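Local atomic coordinates of phosphoribosylaminoimidazole-succinocarboxamide synthase (Saccharomyces cerevisiae, PDB entry 2CNQ), a protein that catalyses the ATP-dependent ligation of L-aspartate to 4-carboxy-5-aminoimidazole ribotide, giving SAICAR in de novo purine biosynthesis. Residues G10-V15 with T30-A35; G18-I23 with I55-L60; H110-I115 with I230-V235. One frame throughout, in Å; residues are numbered along the deposited sequence. Where two conformers were deposited one is given.

Contact 1 (G10-V15 with T30-A35); sequences GILPLV and TLLFVA. With ADP (adenosine-5'-diphosphate), chain B.
Leu12 presses its CD1 methyl against CD2 of Leu32, 3.7 Å away, the two side chains crossing at about a right angle. Leu32 has CG anti to its own backbone N (chi1 172°), which carries the CD2 branch out to meet the loop residue. Nearer the start of the strand, Val15 and Leu31 also cross at about a right angle, with Val15 CG2 3.9 Å from Leu31 CD2. Leucine and valine suit these places because their methyl branches meet with no polar atom to satisfy. Leu31 divides its methyls between two tasks: CD2 takes the valine, while CD1 lies 3.7 Å from C2 of the adenine of ADP. Phe33, two residues on, turns its edge to the nucleotide, CE2 being 3.4 Å from the ribose O4', which lies near the ring plane. The strand thus packs Leu31 and Phe33 against ADP and gives the alternate residue, Leu32, to the opposite side of the sheet. Residues 10-15 and 30-35 are not sheet neighbours: strand 21-25, whose Tyr24 touches Leu12, runs between them, bonded to both. Strand 106-110 flanks 30-35 on its other edge, and Leu102 of helix 96-102 packs on Leu32.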
loop_
_atom_site.group_PDB
_atom_site.type_symbol
_atom_site.label_atom_id
_atom_site.label_comp_id
_atom_site.label_asym_id
_atom_site.label_seq_id
_atom_site.Cartn_x
_atom_site.Cartn_y
_atom_site.Cartn_z
ATOM N N GLY A 10 -11.516 -24.607 2.372
ATOM C CA GLY A 10 -12.502 -24.548 1.347
ATOM C C GLY A 10 -13.776 -23.909 1.758
ATOM O O GLY A 10 -14.730 -23.965 1.021
ATOM N N ILE A 11 -13.824 -23.261 2.908
ATOM C CA ILE A 11 -15.054 -22.693 3.373
ATOM C C ILE A 11 -15.529 -21.601 2.452
ATOM O O ILE A 11 -16.707 -21.441 2.245
ATOM C CB ILE A 11 -14.895 -22.239 4.785
ATOM C CG1 ILE A 11 -14.763 -23.471 5.675
ATOM C CG2 ILE A 11 -16.051 -21.386 5.230
ATOM C CD1 ILE A 11 -14.193 -23.149 7.012
ATOM N N LEU A 12 -14.590 -20.849 1.899
ATOM C CA LEU A 12 -14.846 -19.863 0.867
ATOM C C LEU A 12 -13.920 -20.186 -0.251
ATOM O O LEU A 12 -12.808 -20.581 -0.020
ATOM C CB LEU A 12 -14.526 -18.475 1.326
ATOM C CG LEU A 12 -15.294 -17.967 2.513
ATOM C CD1 LEU A 12 -14.742 -16.633 2.898
ATOM C CD2 LEU A 12 -16.767 -17.901 2.220
ATOM N N PRO A 13 -14.330 -19.929 -1.470
ATOM C CA PRO A 13 -13.411 -20.065 -2.570
ATOM C C PRO A 13 -12.304 -19.061 -2.477
ATOM O O PRO A 13 -12.517 -17.925 -2.092
ATOM C CB PRO A 13 -14.277 -19.783 -3.777
ATOM C CG PRO A 13 -15.696 -19.933 -3.336
ATOM C CD PRO A 13 -15.660 -19.519 -1.897
ATOM N N LEU A 14 -11.137 -19.474 -2.886
ATOM C CA LEU A 14 -10.012 -18.605 -2.950
ATOM C C LEU A 14 -10.028 -17.889 -4.246
ATOM O O LEU A 14 -10.032 -18.522 -5.276
ATOM C CB LEU A 14 -8.760 -19.430 -2.789
ATOM C CG LEU A 14 -7.441 -18.670 -2.775
ATOM C CD1 LEU A 14 -7.347 -17.771 -1.581
ATOM C CD2 LEU A 14 -6.330 -19.656 -2.825
ATOM N N VAL A 15 -10.021 -16.582 -4.216
ATOM C CA VAL A 15 -9.921 -15.787 -5.402
ATOM C C VAL A 15 -8.494 -15.646 -5.802
ATOM O O VAL A 15 -8.156 -15.809 -6.959
ATOM C CB VAL A 15 -10.568 -14.443 -5.200
ATOM C CG1 VAL A 15 -10.320 -13.529 -6.354
ATOM C CG2 VAL A 15 -12.043 -14.651 -4.963
ATOM N N THR A 30 -18.438 -9.747 -3.052
ATOM C CA THR A 30 -17.722 -9.394 -1.862
ATOM C C THR A 30 -16.601 -10.331 -1.638
ATOM O O THR A 30 -16.699 -11.531 -1.880
ATOM C CB THR A 30 -18.729 -9.600 -0.721
ATOM O OG1 THR A 30 -19.979 -8.988 -1.065
ATOM C CG2 THR A 30 -18.227 -9.002 0.543
ATOM N N LEU A 31 -15.510 -9.756 -1.167
ATOM C CA LEU A 31 -14.295 -10.474 -0.916
ATOM C C LEU A 31 -13.950 -10.361 0.532
ATOM O O LEU A 31 -14.174 -9.364 1.176
ATOM C CB LEU A 31 -13.163 -9.885 -1.709
ATOM C CG LEU A 31 -13.366 -9.870 -3.191
ATOM C CD1 LEU A 31 -12.267 -9.030 -3.798
ATOM C CD2 LEU A 31 -13.385 -11.246 -3.762
ATOM N N LEU A 32 -13.329 -11.416 1.018
ATOM C CA LEU A 32 -12.647 -11.447 2.289
ATOM C C LEU A 32 -11.191 -11.210 1.957
ATOM O O LEU A 32 -10.552 -12.001 1.300
ATOM C CB LEU A 32 -12.869 -12.781 2.949
ATOM C CG LEU A 32 -12.079 -13.040 4.184
ATOM C CD1 LEU A 32 -12.423 -12.033 5.218
ATOM C CD2 LEU A 32 -12.294 -14.449 4.659
ATOM N N PHE A 33 -10.695 -10.066 2.389
ATOM C CA PHE A 33 -9.439 -9.532 1.935
ATOM C C PHE A 33 -8.486 -9.612 3.115
ATOM O O PHE A 33 -8.541 -8.776 3.995
ATOM C CB PHE A 33 -9.762 -8.092 1.537
ATOM C CG PHE A 33 -8.711 -7.394 0.759
ATOM C CD1 PHE A 33 -7.988 -6.363 1.312
ATOM C CD2 PHE A 33 -8.511 -7.695 -0.533
ATOM C CE1 PHE A 33 -7.093 -5.657 0.545
ATOM C CE2 PHE A 33 -7.624 -6.986 -1.312
ATOM C CZ PHE A 33 -6.915 -5.976 -0.748
ATOM N N VAL A 34 -7.698 -10.653 3.135
ATOM C CA VAL A 34 -6.937 -10.991 4.305
ATOM C C VAL A 34 -5.508 -10.610 4.080
ATOM O O VAL A 34 -4.870 -11.140 3.202
ATOM C CB VAL A 34 -7.018 -12.479 4.636
ATOM C CG1 VAL A 34 -6.382 -12.689 5.982
ATOM C CG2 VAL A 34 -8.442 -12.965 4.616
ATOM N N ALA A 35 -4.993 -9.710 4.883
ATOM C CA ALA A 35 -3.595 -9.381 4.827
ATOM C C ALA A 35 -2.868 -10.336 5.711
ATOM O O ALA A 35 -3.026 -10.318 6.910
ATOM C CB ALA A 35 -3.355 -7.968 5.243
HETATM P PB ADP B . -0.190 -7.893 -4.901
HETATM O O1B ADP B . 0.189 -6.590 -4.372
HETATM O O2B ADP B . -0.578 -7.835 -6.318
HETATM O O3B ADP B . 0.736 -8.996 -4.735
HETATM P PA ADP B . -1.902 -8.169 -2.634
HETATM O O1A ADP B . -1.726 -6.781 -2.202
HETATM O O2A ADP B . -1.276 -9.237 -1.871
HETATM O O3A ADP B . -1.523 -8.323 -4.152
HETATM O "O5'" ADP B . -3.427 -8.530 -2.717
HETATM C "C5'" ADP B . -4.461 -7.634 -3.058
HETATM C "C4'" ADP B . -4.968 -7.964 -4.430
HETATM O "O4'" ADP B . -6.352 -7.619 -4.433
HETATM C "C3'" ADP B . -4.349 -7.146 -5.521
HETATM O "O3'" ADP B . -4.438 -7.830 -6.746
HETATM C "C2'" ADP B . -5.269 -5.958 -5.592
HETATM O "O2'" ADP B . -5.190 -5.257 -6.793
HETATM C "C1'" ADP B . -6.580 -6.626 -5.412
HETATM N N9 ADP B . -7.654 -5.808 -4.933
HETATM C C8 ADP B . -7.574 -4.836 -4.023
HETATM N N7 ADP B . -8.741 -4.336 -3.712
HETATM C C5 ADP B . -9.615 -5.019 -4.469
HETATM C C6 ADP B . -11.022 -5.008 -4.607
HETATM N N6 ADP B . -11.772 -4.194 -3.891
HETATM N N1 ADP B . -11.588 -5.785 -5.522
HETATM C C2 ADP B . -10.830 -6.633 -6.210
HETATM N N3 ADP B . -9.518 -6.792 -6.111
HETATM C C4 ADP B . -8.927 -5.972 -5.245
#

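Contact 2 (G18-I23 with I55-L60); sequences GKVRDI and ILLTKL. With ADP (adenosine-5'-diphosphate), chain B; ADP (adenosine-5'-diphosphate), chain F.
This is a buried contact between helix 53-67 and the loop leading into strand 21-25, in which Leu57 packs against the turn that holds the phosphates of ADP. Its CD1 methyl meets Val20 CG1 tip to tip at 3.7 Å, and the same methyl lies 3.6 Å from Arg21 NH2, obliquely to the guanidinium. Val20 CG1 also sits over one face of that guanidinium, toward its rim, and probably helps to limit how the flat group can turn. Arg21 runs extended from CG to NE, which takes its charged end past the ribose-phosphate linkage. There two bonds fix its rotation: NH1 donates to O1A of ADP at 3.0 Å and NH2 forms a salt bridge with Glu234. A leucine in place of Arg21 would probably leave O1A without this charged donor and Glu234 without its mate. Backbone amides share the work with the Lys19 side chain: Val20 N and Arg21 N both reach O2A, Lys19 N points almost straight at O3B (2.7 Å, 175°), and Lys19 NZ bonds to the same oxygen. Gly18 CA lies 3.2 Å from O2A, where a CB would run into the bridging O3A. The strand-turn-strand is reminiscent of the glycine-rich loop of protein kinases. Around it, strand 30-35 pairs with strand 21-25, strand 228-245 brings Thr237 and Asp239 against Leu57, and helix 282-300 packs on Leu56, the neighbour of Leu57.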
loop_
_atom_site.group_PDB
_atom_site.type_symbol
_atom_site.label_atom_id
_atom_site.label_comp_id
_atom_site.label_asym_id
_atom_site.label_seq_id
_atom_site.Cartn_x
_atom_site.Cartn_y
_atom_site.Cartn_z
ATOM N N GLY A 18 -2.193 -12.772 -3.344
ATOM C CA GLY A 18 -1.186 -11.847 -3.783
ATOM C C GLY A 18 0.052 -12.073 -2.971
ATOM O O GLY A 18 0.185 -13.054 -2.261
ATOM N N LYS A 19 0.968 -11.144 -3.034
ATOM C CA LYS A 19 2.153 -11.280 -2.248
ATOM C C LYS A 19 1.839 -11.208 -0.783
ATOM O O LYS A 19 2.533 -11.796 0.013
ATOM C CB LYS A 19 3.196 -10.305 -2.690
ATOM C CG LYS A 19 3.678 -10.685 -4.082
ATOM C CD LYS A 19 4.738 -9.762 -4.597
ATOM C CE LYS A 19 4.237 -8.315 -4.781
ATOM N NZ LYS A 19 3.136 -8.240 -5.795
ATOM N N VAL A 20 0.829 -10.456 -0.446
ATOM C CA VAL A 20 0.499 -10.229 0.941
ATOM C C VAL A 20 -0.849 -10.743 1.308
ATOM O O VAL A 20 -1.032 -11.211 2.411
ATOM C CB VAL A 20 0.590 -8.715 1.244
ATOM C CG1 VAL A 20 0.033 -8.397 2.606
ATOM C CG2 VAL A 20 2.023 -8.292 1.136
ATOM N N ARG A 21 -1.822 -10.628 0.436
ATOM C CA ARG A 21 -3.159 -10.921 0.796
ATOM C C ARG A 21 -3.618 -12.234 0.268
ATOM O O ARG A 21 -3.230 -12.684 -0.792
ATOM C CB ARG A 21 -4.067 -9.837 0.339
ATOM C CG ARG A 21 -3.699 -8.583 1.113
ATOM C CD ARG A 21 -4.119 -7.353 0.482
ATOM N NE ARG A 21 -3.831 -6.267 1.345
ATOM C CZ ARG A 21 -2.660 -5.708 1.501
ATOM N NH1 ARG A 21 -1.689 -5.888 0.645
ATOM N NH2 ARG A 21 -2.492 -4.910 2.533
ATOM N N ASP A 22 -4.479 -12.844 1.048
ATOM C CA ASP A 22 -5.253 -14.003 0.647
ATOM C C ASP A 22 -6.655 -13.503 0.506
ATOM O O ASP A 22 -7.174 -12.885 1.416
ATOM C CB ASP A 22 -5.194 -15.112 1.668
ATOM C CG ASP A 22 -3.863 -15.726 1.829
ATOM O OD1 ASP A 22 -3.789 -16.719 2.594
ATOM O OD2 ASP A 22 -2.883 -15.311 1.213
ATOM N N ILE A 23 -7.241 -13.752 -0.638
ATOM C CA ILE A 23 -8.487 -13.117 -0.986
ATOM C C ILE A 23 -9.474 -14.190 -1.282
ATOM O O ILE A 23 -9.231 -15.000 -2.165
ATOM C CB ILE A 23 -8.294 -12.206 -2.137
ATOM C CG1 ILE A 23 -7.186 -11.203 -1.817
ATOM C CG2 ILE A 23 -9.602 -11.489 -2.467
ATOM C CD1 ILE A 23 -6.826 -10.381 -2.928
ATOM N N ILE A 55 -2.049 -7.364 10.152
ATOM C CA ILE A 55 -2.944 -6.622 11.008
ATOM C C ILE A 55 -2.642 -5.145 10.863
ATOM O O ILE A 55 -3.513 -4.333 10.727
ATOM C CB ILE A 55 -2.801 -7.083 12.439
ATOM C CG1 ILE A 55 -3.293 -8.529 12.553
ATOM C CG2 ILE A 55 -3.571 -6.160 13.335
ATOM C CD1 ILE A 55 -3.070 -9.123 13.896
ATOM N N LEU A 56 -1.373 -4.792 10.871
ATOM C CA LEU A 56 -1.002 -3.395 10.714
ATOM C C LEU A 56 -1.458 -2.861 9.409
ATOM O O LEU A 56 -2.007 -1.761 9.340
ATOM C CB LEU A 56 0.477 -3.262 10.895
ATOM C CG LEU A 56 0.989 -1.847 10.936
ATOM C CD1 LEU A 56 2.208 -1.813 11.776
ATOM C CD2 LEU A 56 1.305 -1.298 9.584
ATOM N N LEU A 57 -1.275 -3.599 8.342
ATOM C CA LEU A 57 -1.694 -3.088 7.051
ATOM C C LEU A 57 -3.168 -2.878 7.032
ATOM O O LEU A 57 -3.641 -1.933 6.432
ATOM C CB LEU A 57 -1.320 -4.041 5.963
ATOM C CG LEU A 57 0.138 -4.392 5.846
ATOM C CD1 LEU A 57 0.304 -5.378 4.745
ATOM C CD2 LEU A 57 0.994 -3.192 5.668
ATOM N N THR A 58 -3.893 -3.770 7.657
ATOM C CA THR A 58 -5.312 -3.686 7.698
ATOM C C THR A 58 -5.733 -2.500 8.489
ATOM O O THR A 58 -6.502 -1.677 8.043
ATOM C CB THR A 58 -5.882 -4.964 8.281
ATOM O OG1 THR A 58 -5.536 -6.059 7.453
ATOM C CG2 THR A 58 -7.362 -4.917 8.365
ATOM N N LYS A 59 -5.250 -2.414 9.712
ATOM C CA LYS A 59 -5.664 -1.352 10.582
ATOM C C LYS A 59 -5.272 -0.001 10.049
ATOM O O LYS A 59 -6.008 0.944 10.140
ATOM C CB LYS A 59 -5.033 -1.576 11.944
ATOM C CG LYS A 59 -5.473 -2.856 12.628
ATOM C CD LYS A 59 -6.973 -2.994 12.887
ATOM C CE LYS A 59 -7.267 -4.415 13.400
ATOM N NZ LYS A 59 -8.632 -4.543 13.990
ATOM N N LEU A 60 -4.099 0.090 9.488
ATOM C CA LEU A 60 -3.655 1.355 8.960
ATOM C C LEU A 60 -4.491 1.726 7.754
ATOM O O LEU A 60 -4.877 2.850 7.597
ATOM C CB LEU A 60 -2.190 1.304 8.659
ATOM C CG LEU A 60 -1.558 2.622 8.283
ATOM C CD1 LEU A 60 -1.901 3.744 9.217
ATOM C CD2 LEU A 60 -0.084 2.426 8.234
HETATM P PB ADP B . -0.190 -7.893 -4.901
HETATM O O1B ADP B . 0.189 -6.590 -4.372
HETATM O O2B ADP B . -0.578 -7.835 -6.318
HETATM O O3B ADP B . 0.736 -8.996 -4.735
HETATM P PA ADP B . -1.902 -8.169 -2.634
HETATM O O1A ADP B . -1.726 -6.781 -2.202
HETATM O O2A ADP B . -1.276 -9.237 -1.871
HETATM O O3A ADP B . -1.523 -8.323 -4.152
HETATM O "O5'" ADP B . -3.427 -8.530 -2.717
HETATM C "C5'" ADP B . -4.461 -7.634 -3.058
HETATM C "C4'" ADP B . -4.968 -7.964 -4.430
HETATM O "O4'" ADP B . -6.352 -7.619 -4.433
HETATM C "C3'" ADP B . -4.349 -7.146 -5.521
HETATM O "O3'" ADP B . -4.438 -7.830 -6.746
HETATM C "C2'" ADP B . -5.269 -5.958 -5.592
HETATM O "O2'" ADP B . -5.190 -5.257 -6.793
HETATM C "C1'" ADP B . -6.580 -6.626 -5.412
HETATM N N9 ADP B . -7.654 -5.808 -4.933
HETATM C C8 ADP B . -7.574 -4.836 -4.023
HETATM N N7 ADP B . -8.741 -4.336 -3.712
HETATM C C5 ADP B . -9.615 -5.019 -4.469
HETATM C C6 ADP B . -11.022 -5.008 -4.607
HETATM N N6 ADP B . -11.772 -4.194 -3.891
HETATM N N1 ADP B . -11.588 -5.785 -5.522
HETATM C C2 ADP B . -10.830 -6.633 -6.210
HETATM N N3 ADP B . -9.518 -6.792 -6.111
HETATM C C4 ADP B . -8.927 -5.972 -5.245
HETATM P PB ADP F . 6.667 -6.132 -3.852
HETATM O O1B ADP F . 6.420 -7.598 -3.975
HETATM O O2B ADP F . 6.009 -5.302 -4.920
HETATM O O3B ADP F . 6.420 -5.672 -2.433
HETATM P PA ADP F . 8.425 -4.254 -3.958
HETATM O O1A ADP F . 9.805 -3.830 -3.632
HETATM O O2A ADP F . 7.526 -3.590 -2.982
HETATM O O3A ADP F . 8.217 -5.807 -4.122
HETATM O "O5'" ADP F . 7.966 -3.752 -5.368
HETATM C "C5'" ADP F . 7.634 -2.389 -5.524
HETATM C "C4'" ADP F . 7.406 -1.979 -6.964
HETATM O "O4'" ADP F . 8.654 -2.095 -7.639
HETATM C "C3'" ADP F . 6.412 -2.900 -7.623
HETATM O "O3'" ADP F . 5.679 -2.186 -8.601
HETATM C "C2'" ADP F . 7.314 -3.912 -8.257
HETATM O "O2'" ADP F . 6.717 -4.481 -9.393
HETATM C "C1'" ADP F . 8.508 -3.074 -8.651
HETATM N N9 ADP F . 9.747 -3.841 -8.700
HETATM C C8 ADP F . 10.075 -4.798 -7.848
HETATM N N7 ADP F . 11.266 -5.325 -8.157
HETATM C C5 ADP F . 11.712 -4.673 -9.218
HETATM C C6 ADP F . 12.933 -4.784 -9.985
HETATM N N6 ADP F . 13.851 -5.713 -9.624
HETATM N N1 ADP F . 13.052 -3.946 -11.031
HETATM C C2 ADP F . 12.088 -3.033 -11.359
HETATM N N3 ADP F . 10.934 -2.882 -10.669
HETATM C C4 ADP F . 10.711 -3.679 -9.597
#

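Contact 3 (H110-I115 with I230-V235); sequences HKHKLI and ILVDEV. With ADP (adenosine-5'-diphosphate), chain B.
Ile230 lies over one face of the His112 imidazole, its CG1 3.9 Å from the ring centroid and 16° off the normal, a CH-pi contact; N6 of the ADP adenine sits at the ring edge. Ile230 CG2 adds to the cover, 3.8 Å from His112 CD2. Beta-branching serves well here, since two carbons of one side chain spread across the small ring. Leu114 CD2 stands over one face of the flat adenine and touches Val232 CG2 at 3.7 Å. Leu114 holds CG anti to its carbonyl carbon (chi1 -57°), which brings both methyls to that side of the nucleotide, CD1 near O2' and N3. At the adenine edge the backbone reads the base. ADP N6 donates to His110 O at 3.0 Å. ADP N1 accepts a nearly straight bond from His112 N at 3.2 Å. Protein kinase hinges hold adenine similarly, consistent with a related binding mode. Asp233 N adds a weak bond to N7, and Asp233 OD2, salt-bridged to Lys217, is met by Glu234 N from above the carboxylate plane. Residues 110-115 link strand 106-110 of one sheet to strand 113-122 of the other, with strand 211-223 between the latter and strand 228-245, and helix 53-67 behind Leu231 and Val235.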
loop_
_atom_site.group_PDB
_atom_site.type_symbol
_atom_site.label_atom_id
_atom_site.label_comp_id
_atom_site.label_asym_id
_atom_site.label_seq_id
_atom_site.Cartn_x
_atom_site.Cartn_y
_atom_site.Cartn_z
ATOM N N HIS A 110 -15.971 -4.862 -1.129
ATOM C CA HIS A 110 -16.663 -5.028 -2.343
ATOM C C HIS A 110 -15.675 -5.310 -3.441
ATOM O O HIS A 110 -14.681 -4.640 -3.579
ATOM C CB HIS A 110 -17.355 -3.722 -2.673
ATOM C CG HIS A 110 -18.460 -3.380 -1.740
ATOM N ND1 HIS A 110 -19.681 -4.008 -1.793
ATOM C CD2 HIS A 110 -18.540 -2.471 -0.740
ATOM C CE1 HIS A 110 -20.462 -3.509 -0.852
ATOM N NE2 HIS A 110 -19.805 -2.557 -0.215
ATOM N N LYS A 111 -15.974 -6.297 -4.238
ATOM C CA LYS A 111 -15.211 -6.563 -5.422
ATOM C C LYS A 111 -15.422 -5.402 -6.334
ATOM O O LYS A 111 -16.537 -5.053 -6.629
ATOM C CB LYS A 111 -15.669 -7.927 -5.930
ATOM C CG LYS A 111 -14.869 -8.468 -7.062
ATOM C CD LYS A 111 -15.450 -9.781 -7.636
ATOM C CE LYS A 111 -16.028 -10.844 -6.615
ATOM N NZ LYS A 111 -16.787 -12.117 -7.180
ATOM N N HIS A 112 -14.369 -4.807 -6.817
ATOM C CA HIS A 112 -14.508 -3.723 -7.745
ATOM C C HIS A 112 -13.725 -4.005 -8.952
ATOM O O HIS A 112 -12.701 -4.655 -8.913
ATOM C CB HIS A 112 -14.037 -2.417 -7.143
ATOM C CG HIS A 112 -15.085 -1.768 -6.330
ATOM N ND1 HIS A 112 -16.194 -1.209 -6.909
ATOM C CD2 HIS A 112 -15.232 -1.617 -4.999
ATOM C CE1 HIS A 112 -16.979 -0.733 -5.970
ATOM N NE2 HIS A 112 -16.423 -0.975 -4.803
ATOM N N LYS A 113 -14.190 -3.411 -10.029
ATOM C CA LYS A 113 -13.387 -3.315 -11.211
ATOM C C LYS A 113 -12.261 -2.397 -10.922
ATOM O O LYS A 113 -12.456 -1.269 -10.505
ATOM C CB LYS A 113 -14.221 -2.781 -12.330
ATOM C CG LYS A 113 -13.466 -2.763 -13.615
ATOM C CD LYS A 113 -14.286 -2.316 -14.773
ATOM C CE LYS A 113 -15.389 -3.284 -15.099
ATOM N NZ LYS A 113 -15.946 -3.011 -16.443
ATOM N N LEU A 114 -11.074 -2.893 -11.114
ATOM C CA LEU A 114 -9.912 -2.141 -10.783
ATOM C C LEU A 114 -9.460 -1.353 -11.961
ATOM O O LEU A 114 -9.604 -1.761 -13.075
ATOM C CB LEU A 114 -8.772 -3.043 -10.332
ATOM C CG LEU A 114 -9.136 -3.909 -9.161
ATOM C CD1 LEU A 114 -7.964 -4.787 -8.829
ATOM C CD2 LEU A 114 -9.668 -3.041 -8.037
ATOM N N ILE A 115 -8.928 -0.180 -11.710
ATOM C CA ILE A 115 -8.249 0.574 -12.729
ATOM C C ILE A 115 -6.867 0.015 -12.774
ATOM O O ILE A 115 -6.212 -0.115 -11.749
ATOM C CB ILE A 115 -8.229 2.042 -12.355
ATOM C CG1 ILE A 115 -9.660 2.555 -12.265
ATOM C CG2 ILE A 115 -7.431 2.824 -13.358
ATOM C CD1 ILE A 115 -9.752 3.993 -11.862
ATOM N N ILE A 230 -13.031 4.459 -6.804
ATOM C CA ILE A 230 -13.104 3.821 -5.538
ATOM C C ILE A 230 -11.700 3.600 -5.070
ATOM O O ILE A 230 -10.880 3.072 -5.790
ATOM C CB ILE A 230 -13.778 2.448 -5.651
ATOM C CG1 ILE A 230 -15.053 2.512 -6.454
ATOM C CG2 ILE A 230 -14.001 1.873 -4.295
ATOM C CD1 ILE A 230 -16.081 3.323 -5.894
ATOM N N LEU A 231 -11.425 3.937 -3.832
ATOM C CA LEU A 231 -10.162 3.605 -3.239
ATOM C C LEU A 231 -10.245 2.185 -2.758
ATOM O O LEU A 231 -11.115 1.829 -1.990
ATOM C CB LEU A 231 -9.918 4.567 -2.095
ATOM C CG LEU A 231 -8.529 4.502 -1.502
ATOM C CD1 LEU A 231 -7.479 4.864 -2.477
ATOM C CD2 LEU A 231 -8.491 5.439 -0.323
ATOM N N VAL A 232 -9.356 1.361 -3.261
ATOM C CA VAL A 232 -9.388 -0.052 -2.972
ATOM C C VAL A 232 -8.071 -0.468 -2.357
ATOM O O VAL A 232 -7.264 0.344 -1.955
ATOM C CB VAL A 232 -9.728 -0.879 -4.214
ATOM C CG1 VAL A 232 -11.030 -0.403 -4.801
ATOM C CG2 VAL A 232 -8.644 -0.837 -5.232
ATOM N N ASP A 233 -7.886 -1.753 -2.216
ATOM C CA ASP A 233 -6.637 -2.298 -1.776
ATOM C C ASP A 233 -6.277 -1.786 -0.399
ATOM O O ASP A 233 -7.128 -1.768 0.466
ATOM C CB ASP A 233 -5.559 -2.092 -2.823
ATOM C CG ASP A 233 -4.402 -2.993 -2.641
ATOM O OD1 ASP A 233 -4.560 -4.203 -2.870
ATOM O OD2 ASP A 233 -3.324 -2.471 -2.295
ATOM N N GLU A 234 -5.019 -1.497 -0.209
ATOM C CA GLU A 234 -4.528 -0.919 0.993
ATOM C C GLU A 234 -4.178 0.518 0.740
ATOM O O GLU A 234 -3.929 0.927 -0.370
ATOM C CB GLU A 234 -3.328 -1.676 1.520
ATOM C CG GLU A 234 -2.090 -1.455 0.699
ATOM C CD GLU A 234 -0.919 -2.232 1.181
ATOM O OE1 GLU A 234 -0.092 -2.576 0.316
ATOM O OE2 GLU A 234 -0.806 -2.479 2.383
ATOM N N VAL A 235 -4.141 1.259 1.813
ATOM C CA VAL A 235 -3.953 2.687 1.723
ATOM C C VAL A 235 -2.914 3.100 2.716
ATOM O O VAL A 235 -3.073 2.876 3.896
ATOM C CB VAL A 235 -5.250 3.417 1.990
ATOM C CG1 VAL A 235 -5.012 4.884 1.830
ATOM C CG2 VAL A 235 -6.339 2.936 1.087
HETATM P PB ADP B . -0.190 -7.893 -4.901
HETATM O O1B ADP B . 0.189 -6.590 -4.372
HETATM O O2B ADP B . -0.578 -7.835 -6.318
HETATM O O3B ADP B . 0.736 -8.996 -4.735
HETATM P PA ADP B . -1.902 -8.169 -2.634
HETATM O O1A ADP B . -1.726 -6.781 -2.202
HETATM O O2A ADP B . -1.276 -9.237 -1.871
HETATM O O3A ADP B . -1.523 -8.323 -4.152
HETATM O "O5'" ADP B . -3.427 -8.530 -2.717
HETATM C "C5'" ADP B . -4.461 -7.634 -3.058
HETATM C "C4'" ADP B . -4.968 -7.964 -4.430
HETATM O "O4'" ADP B . -6.352 -7.619 -4.433
HETATM C "C3'" ADP B . -4.349 -7.146 -5.521
HETATM O "O3'" ADP B . -4.438 -7.830 -6.746
HETATM C "C2'" ADP B . -5.269 -5.958 -5.592
HETATM O "O2'" ADP B . -5.190 -5.257 -6.793
HETATM C "C1'" ADP B . -6.580 -6.626 -5.412
HETATM N N9 ADP B . -7.654 -5.808 -4.933
HETATM C C8 ADP B . -7.574 -4.836 -4.023
HETATM N N7 ADP B . -8.741 -4.336 -3.712
HETATM C C5 ADP B . -9.615 -5.019 -4.469
HETATM C C6 ADP B . -11.022 -5.008 -4.607
HETATM N N6 ADP B . -11.772 -4.194 -3.891
HETATM N N1 ADP B . -11.588 -5.785 -5.522
HETATM C C2 ADP B . -10.830 -6.633 -6.210
HETATM N N3 ADP B . -9.518 -6.792 -6.111
HETATM C C4 ADP B . -8.927 -5.972 -5.245
#

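In the fold
All three contacts touch one ADP molecule, each from a different quarter. Contact 2 lies deepest, its centre about 9 Å from the centre of the chain, and is richest in charge; contact 3 is partly buried, and contact 1, its centre about 19 Å from that of the chain, is mostly buried yet ends on the exposed Val15. Contacts 1 and 2 share one antiparallel sheet, in which strand 21-25 bonds to both neighbours, for example through Asp22 N and Val34 O, 2.8 Å apart. Contact 3 belongs to the junction with the second sheet, and the Arg21-Glu234 salt bridge ties it to contact 2. Chemistry follows position: aliphatic packing in contact 1, phosphate-binding amides and cations in contact 2, base recognition in contact 3.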